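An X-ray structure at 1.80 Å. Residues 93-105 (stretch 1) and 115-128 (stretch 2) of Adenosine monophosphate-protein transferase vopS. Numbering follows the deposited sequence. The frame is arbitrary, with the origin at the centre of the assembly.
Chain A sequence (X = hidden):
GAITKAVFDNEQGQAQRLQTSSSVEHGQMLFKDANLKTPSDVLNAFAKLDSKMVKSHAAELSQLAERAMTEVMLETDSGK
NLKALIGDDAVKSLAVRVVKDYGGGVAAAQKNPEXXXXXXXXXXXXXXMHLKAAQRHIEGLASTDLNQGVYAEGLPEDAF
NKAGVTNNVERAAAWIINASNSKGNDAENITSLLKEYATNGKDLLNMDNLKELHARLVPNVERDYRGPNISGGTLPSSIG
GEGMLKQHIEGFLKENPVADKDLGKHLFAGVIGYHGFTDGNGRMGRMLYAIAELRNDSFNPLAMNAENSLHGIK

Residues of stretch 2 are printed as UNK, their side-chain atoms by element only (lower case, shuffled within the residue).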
# COMPACT_ATOMS: atom_id res chain seq x y z
N SER A 93 -5.03 -7.76 5.86
CA SER A 93 -5.45 -6.48 6.44
C SER A 93 -6.56 -5.92 5.58
O SER A 93 -7.54 -5.35 6.10
CB SER A 93 -4.29 -5.44 6.45
OG SER A 93 -3.14 -5.97 7.05
N LEU A 94 -6.37 -6.01 4.27
CA LEU A 94 -7.32 -5.47 3.32
C LEU A 94 -8.63 -6.23 3.42
O LEU A 94 -9.70 -5.66 3.40
CB LEU A 94 -6.78 -5.59 1.86
CG LEU A 94 -7.73 -5.05 0.79
CD1 LEU A 94 -8.19 -3.63 1.09
CD2 LEU A 94 -7.06 -5.09 -0.60
N ALA A 95 -8.53 -7.55 3.49
CA ALA A 95 -9.72 -8.41 3.51
C ALA A 95 -10.60 -8.03 4.72
O ALA A 95 -11.82 -7.92 4.62
CB ALA A 95 -9.28 -9.87 3.57
N VAL A 96 -9.96 -7.83 5.87
CA VAL A 96 -10.70 -7.45 7.08
C VAL A 96 -11.46 -6.15 6.90
O VAL A 96 -12.62 -6.03 7.34
CB VAL A 96 -9.75 -7.28 8.29
CG1 VAL A 96 -10.51 -6.73 9.48
CG2 VAL A 96 -9.10 -8.63 8.61
N ARG A 97 -10.82 -5.15 6.26
CA ARG A 97 -11.48 -3.84 6.08
C ARG A 97 -12.63 -3.90 5.07
O ARG A 97 -13.66 -3.24 5.25
CB ARG A 97 -10.47 -2.77 5.61
CG ARG A 97 -9.40 -2.46 6.62
CD ARG A 97 -9.96 -2.18 8.00
NE ARG A 97 -10.65 -0.89 8.07
CZ ARG A 97 -10.11 0.23 8.55
NH1 ARG A 97 -8.86 0.25 9.00
NH2 ARG A 97 -10.83 1.35 8.57
N VAL A 98 -12.47 -4.70 4.01
CA VAL A 98 -13.52 -4.86 3.01
C VAL A 98 -14.70 -5.58 3.65
O VAL A 98 -15.86 -5.20 3.44
CB VAL A 98 -12.96 -5.60 1.77
CG1 VAL A 98 -14.07 -6.15 0.86
CG2 VAL A 98 -12.04 -4.62 0.98
N VAL A 99 -14.41 -6.59 4.45
CA VAL A 99 -15.49 -7.33 5.16
C VAL A 99 -16.24 -6.41 6.12
O VAL A 99 -17.47 -6.45 6.22
CB VAL A 99 -14.93 -8.53 5.96
CG1 VAL A 99 -16.00 -9.08 6.97
CG2 VAL A 99 -14.50 -9.60 5.01
N LYS A 100 -15.50 -5.57 6.83
CA LYS A 100 -16.15 -4.61 7.71
C LYS A 100 -17.04 -3.67 6.92
O LYS A 100 -18.11 -3.29 7.40
CB LYS A 100 -15.10 -3.81 8.53
CG LYS A 100 -14.48 -4.64 9.66
CD LYS A 100 -13.38 -3.88 10.41
CE LYS A 100 -12.83 -4.70 11.58
NZ LYS A 100 -13.78 -4.75 12.73
N ASP A 101 -16.62 -3.30 5.72
CA ASP A 101 -17.33 -2.26 4.97
C ASP A 101 -18.47 -2.83 4.15
O ASP A 101 -19.48 -2.16 3.96
CB ASP A 101 -16.40 -1.53 4.00
CG ASP A 101 -15.46 -0.56 4.72
OD1 ASP A 101 -15.64 -0.38 5.94
OD2 ASP A 101 -14.55 0.00 4.06
N TYR A 102 -18.30 -4.05 3.65
CA TYR A 102 -19.23 -4.62 2.68
C TYR A 102 -19.89 -5.92 3.14
O TYR A 102 -20.81 -6.40 2.51
CB TYR A 102 -18.49 -4.96 1.39
CG TYR A 102 -18.00 -3.75 0.64
CD1 TYR A 102 -18.83 -3.08 -0.25
CD2 TYR A 102 -16.69 -3.29 0.79
CE1 TYR A 102 -18.39 -1.98 -0.97
CE2 TYR A 102 -16.23 -2.17 0.08
CZ TYR A 102 -17.09 -1.53 -0.80
OH TYR A 102 -16.66 -0.44 -1.50
N GLY A 103 -19.37 -6.49 4.22
CA GLY A 103 -19.78 -7.82 4.68
C GLY A 103 -21.20 -7.87 5.26
O GLY A 103 -21.86 -8.91 5.21
N GLY A 104 -21.65 -6.76 5.83
CA GLY A 104 -23.02 -6.65 6.33
C GLY A 104 -23.27 -7.25 7.71
O GLY A 104 -24.43 -7.38 8.13
N GLY A 105 -22.21 -7.62 8.42
CA GLY A 105 -22.33 -8.08 9.81
C GLY A 105 -23.18 -9.32 10.03
O GLY A 105 -23.37 -10.16 9.15
N UNK A 115 -24.47 -13.61 -1.30
CA UNK A 115 -24.56 -12.32 -1.99
C UNK A 115 -23.40 -11.42 -1.56
O UNK A 115 -22.74 -10.82 -2.39
c UNK A 115 -27.04 -12.40 -2.30
c UNK A 115 -25.88 -10.20 -2.16
c UNK A 115 -25.89 -11.63 -1.67
N UNK A 116 -23.13 -11.38 -0.25
CA UNK A 116 -22.04 -10.54 0.27
C UNK A 116 -20.69 -11.04 -0.24
O UNK A 116 -19.84 -10.24 -0.59
c UNK A 116 -22.04 -10.52 1.80
c UNK A 116 -23.53 -8.44 1.86
n UNK A 116 -24.73 -7.80 2.39
n UNK A 116 -23.66 -5.90 3.15
c UNK A 116 -24.77 -6.62 3.00
n UNK A 116 -25.92 -6.15 3.45
c UNK A 116 -23.31 -9.84 2.42
N UNK A 117 -20.48 -12.36 -0.26
CA UNK A 117 -19.19 -12.90 -0.67
C UNK A 117 -18.96 -12.59 -2.16
O UNK A 117 -17.84 -12.23 -2.58
c UNK A 117 -17.94 -15.04 -1.12
c UNK A 117 -19.11 -14.39 -0.38
c UNK A 117 -18.97 -14.62 1.13
c UNK A 117 -19.33 -16.03 1.56
N UNK A 118 -20.02 -12.67 -2.94
CA UNK A 118 -19.94 -12.34 -4.35
C UNK A 118 -19.64 -10.88 -4.57
O UNK A 118 -18.81 -10.54 -5.40
o UNK A 118 -20.44 -14.96 -4.98
c UNK A 118 -21.24 -12.72 -5.07
c UNK A 118 -21.36 -14.21 -5.27
n UNK A 118 -22.51 -14.64 -5.79
N UNK A 119 -20.31 -10.00 -3.83
CA UNK A 119 -20.06 -8.57 -3.94
C UNK A 119 -18.63 -8.24 -3.57
O UNK A 119 -18.00 -7.41 -4.22
n UNK A 119 -24.48 -6.61 -3.11
c UNK A 119 -22.47 -7.86 -3.58
c UNK A 119 -21.03 -7.77 -3.07
c UNK A 119 -23.48 -7.32 -2.60
o UNK A 119 -23.37 -7.54 -1.40
N UNK A 120 -18.12 -8.86 -2.52
CA UNK A 120 -16.75 -8.59 -2.09
C UNK A 120 -15.71 -9.13 -3.07
O UNK A 120 -14.62 -8.58 -3.20
c UNK A 120 -17.47 -10.40 2.06
c UNK A 120 -16.52 -9.11 -0.67
c UNK A 120 -17.26 -8.25 0.35
s UNK A 120 -16.93 -8.70 2.04
N UNK A 121 -16.02 -10.21 -3.78
CA UNK A 121 -15.11 -10.64 -4.85
C UNK A 121 -15.05 -9.61 -5.95
O UNK A 121 -13.99 -9.42 -6.56
c UNK A 121 -15.51 -12.00 -5.42
o UNK A 121 -14.94 -15.16 -5.72
n UNK A 121 -16.86 -14.87 -4.59
c UNK A 121 -15.66 -14.48 -4.97
c UNK A 121 -15.21 -13.13 -4.45
N UNK A 122 -16.16 -8.94 -6.24
CA UNK A 122 -16.09 -7.86 -7.23
C UNK A 122 -15.24 -6.69 -6.71
O UNK A 122 -14.49 -6.08 -7.47
c UNK A 122 -17.51 -7.39 -7.64
N UNK A 123 -15.34 -6.38 -5.41
CA UNK A 123 -14.52 -5.31 -4.84
C UNK A 123 -13.04 -5.69 -4.98
O UNK A 123 -12.25 -4.90 -5.44
c UNK A 123 -13.81 -4.12 -2.71
c UNK A 123 -16.27 -4.45 -3.23
c UNK A 123 -14.86 -5.05 -3.36
N UNK A 124 -12.69 -6.92 -4.63
CA UNK A 124 -11.29 -7.41 -4.75
C UNK A 124 -10.83 -7.38 -6.21
O UNK A 124 -9.69 -6.98 -6.50
c UNK A 124 -10.55 -9.41 -0.06
c UNK A 124 -11.11 -8.00 -1.89
c UNK A 124 -11.17 -8.87 -4.27
c UNK A 124 -10.90 -8.18 -0.55
c UNK A 124 -10.57 -10.29 -2.28
c UNK A 124 -10.94 -9.05 -2.78
c UNK A 124 -10.38 -10.48 -0.92
N UNK A 125 -11.70 -7.81 -7.13
CA UNK A 125 -11.32 -7.84 -8.56
C UNK A 125 -10.98 -6.42 -9.05
O UNK A 125 -10.08 -6.23 -9.90
o UNK A 125 -13.68 -10.39 -9.85
c UNK A 125 -12.49 -8.34 -9.42
o UNK A 125 -11.58 -10.59 -9.32
c UNK A 125 -12.58 -9.88 -9.52
N UNK A 126 -11.73 -5.43 -8.57
CA UNK A 126 -11.47 -4.03 -8.96
C UNK A 126 -10.13 -3.61 -8.41
O UNK A 126 -9.32 -2.98 -9.12
c UNK A 126 -12.56 -3.08 -8.43
s UNK A 126 -13.94 -2.92 -10.80
c UNK A 126 -13.94 -3.29 -9.05
c UNK A 126 -13.45 -1.19 -10.79
N UNK A 127 -9.86 -3.99 -7.18
CA UNK A 127 -8.57 -3.61 -6.57
C UNK A 127 -7.44 -4.27 -7.36
O UNK A 127 -6.46 -3.61 -7.72
c UNK A 127 -8.52 -4.03 -5.11
c UNK A 127 -6.99 -2.16 -4.18
o UNK A 127 -7.84 -1.36 -4.59
c UNK A 127 -7.19 -3.67 -4.41
o UNK A 127 -5.94 -1.79 -3.58
N UNK A 128 -7.58 -5.56 -7.66
CA UNK A 128 -6.54 -6.25 -8.44
C UNK A 128 -6.31 -5.55 -9.79
O UNK A 128 -5.17 -5.34 -10.19
c UNK A 128 -6.01 -8.37 -9.75
c UNK A 128 -6.94 -7.73 -8.70
c UNK A 128 -6.93 -8.52 -7.38
O HOH W 1 -21.85 -5.56 0.11

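Position 115 carries three carbons, one bearing the other two, and lies out of reach of stretch 1: Val115. Position 116 has three carbons, a nitrogen, then a carbon carrying two more nitrogens. That guanidinium is Arg116, long enough to reach the backbone at Tyr102, where NH1 donates a hydrogen bond to Tyr102 O (3.0 Å, 160°). The carbonyl lies near the guanidinium plane, as a good acceptor should, while Gly104 CA lies over one face, 3.3 Å from Arg116 NH1. An ideal CB on Gly104 would fall 2.6 Å from Arg116 CZ, so the bare glycine leaves room for this group, and its positive phi also favours glycine.

Position 117 has four carbons, forked at the first with one arm two carbons long, and points away: Ile117. At 118, two carbons end in one oxygen and one nitrogen; this is Asn118, whose polar amide suits an exposed place. Position 119 adds a carbon to that pattern, giving Gln119. It points toward stretch 1 without touching it directly, but a water donates hydrogen bonds to both Gln119 OE1 (2.9 Å) and Tyr102 O (2.7 Å).

Position 120 is an unbranched chain of two carbons, a sulfur and a carbon: Met120. Its flexible, apolar chain suits a buried place between several neighbours, with CG 3.7 Å from Tyr102 CB and 3.9 Å from Val98 CG1, and SD 3.7 Å from Val99 CA.

Position 121 has three carbons, the last carrying oxygen and nitrogen: Gln121, pointing away, its NE2 weakly hydrogen-bonded to Ile117 O (3.5 Å). A single carbon at 122, exposed, marks Ala122. Position 123, one carbon carrying two, is Val123, compact and branched: CG2 sits 3.9 Å from the Tyr102 ring centroid, over its face in a CH-pi contact, and CG1 lies 4.1 Å from Val98 CG1.

At 124 a carbon leads to a six-carbon ring, Phe124, long enough to reach Ala95 from a sideways CB; CZ comes 3.8 Å from Ala95 CA, at the ring edge. Position 125, two carbons and two oxygens, is Asp125, its charge suited to exposure; 126, two carbons, sulfur and carbon, is Met126, out of reach. Position 127 has three carbons and two oxygens: Glu127, whose CG packs 4.1 Å from Leu94 CD2 while its carboxylate is satisfied elsewhere in the structure. Three carbons, forked, make 128 the buried Val128.

The helices cross at 129°. Val98, Val99 and Tyr102 pack on Met120, Val98 also meets Val123 and Phe124, and Ala95 meets Phe124. The single direct hydrogen bond, from Arg116, and the Gln119 water both serve the Tyr102 carbonyl.

Stretch 2 (115-128) VRINQMQAVFDMEV
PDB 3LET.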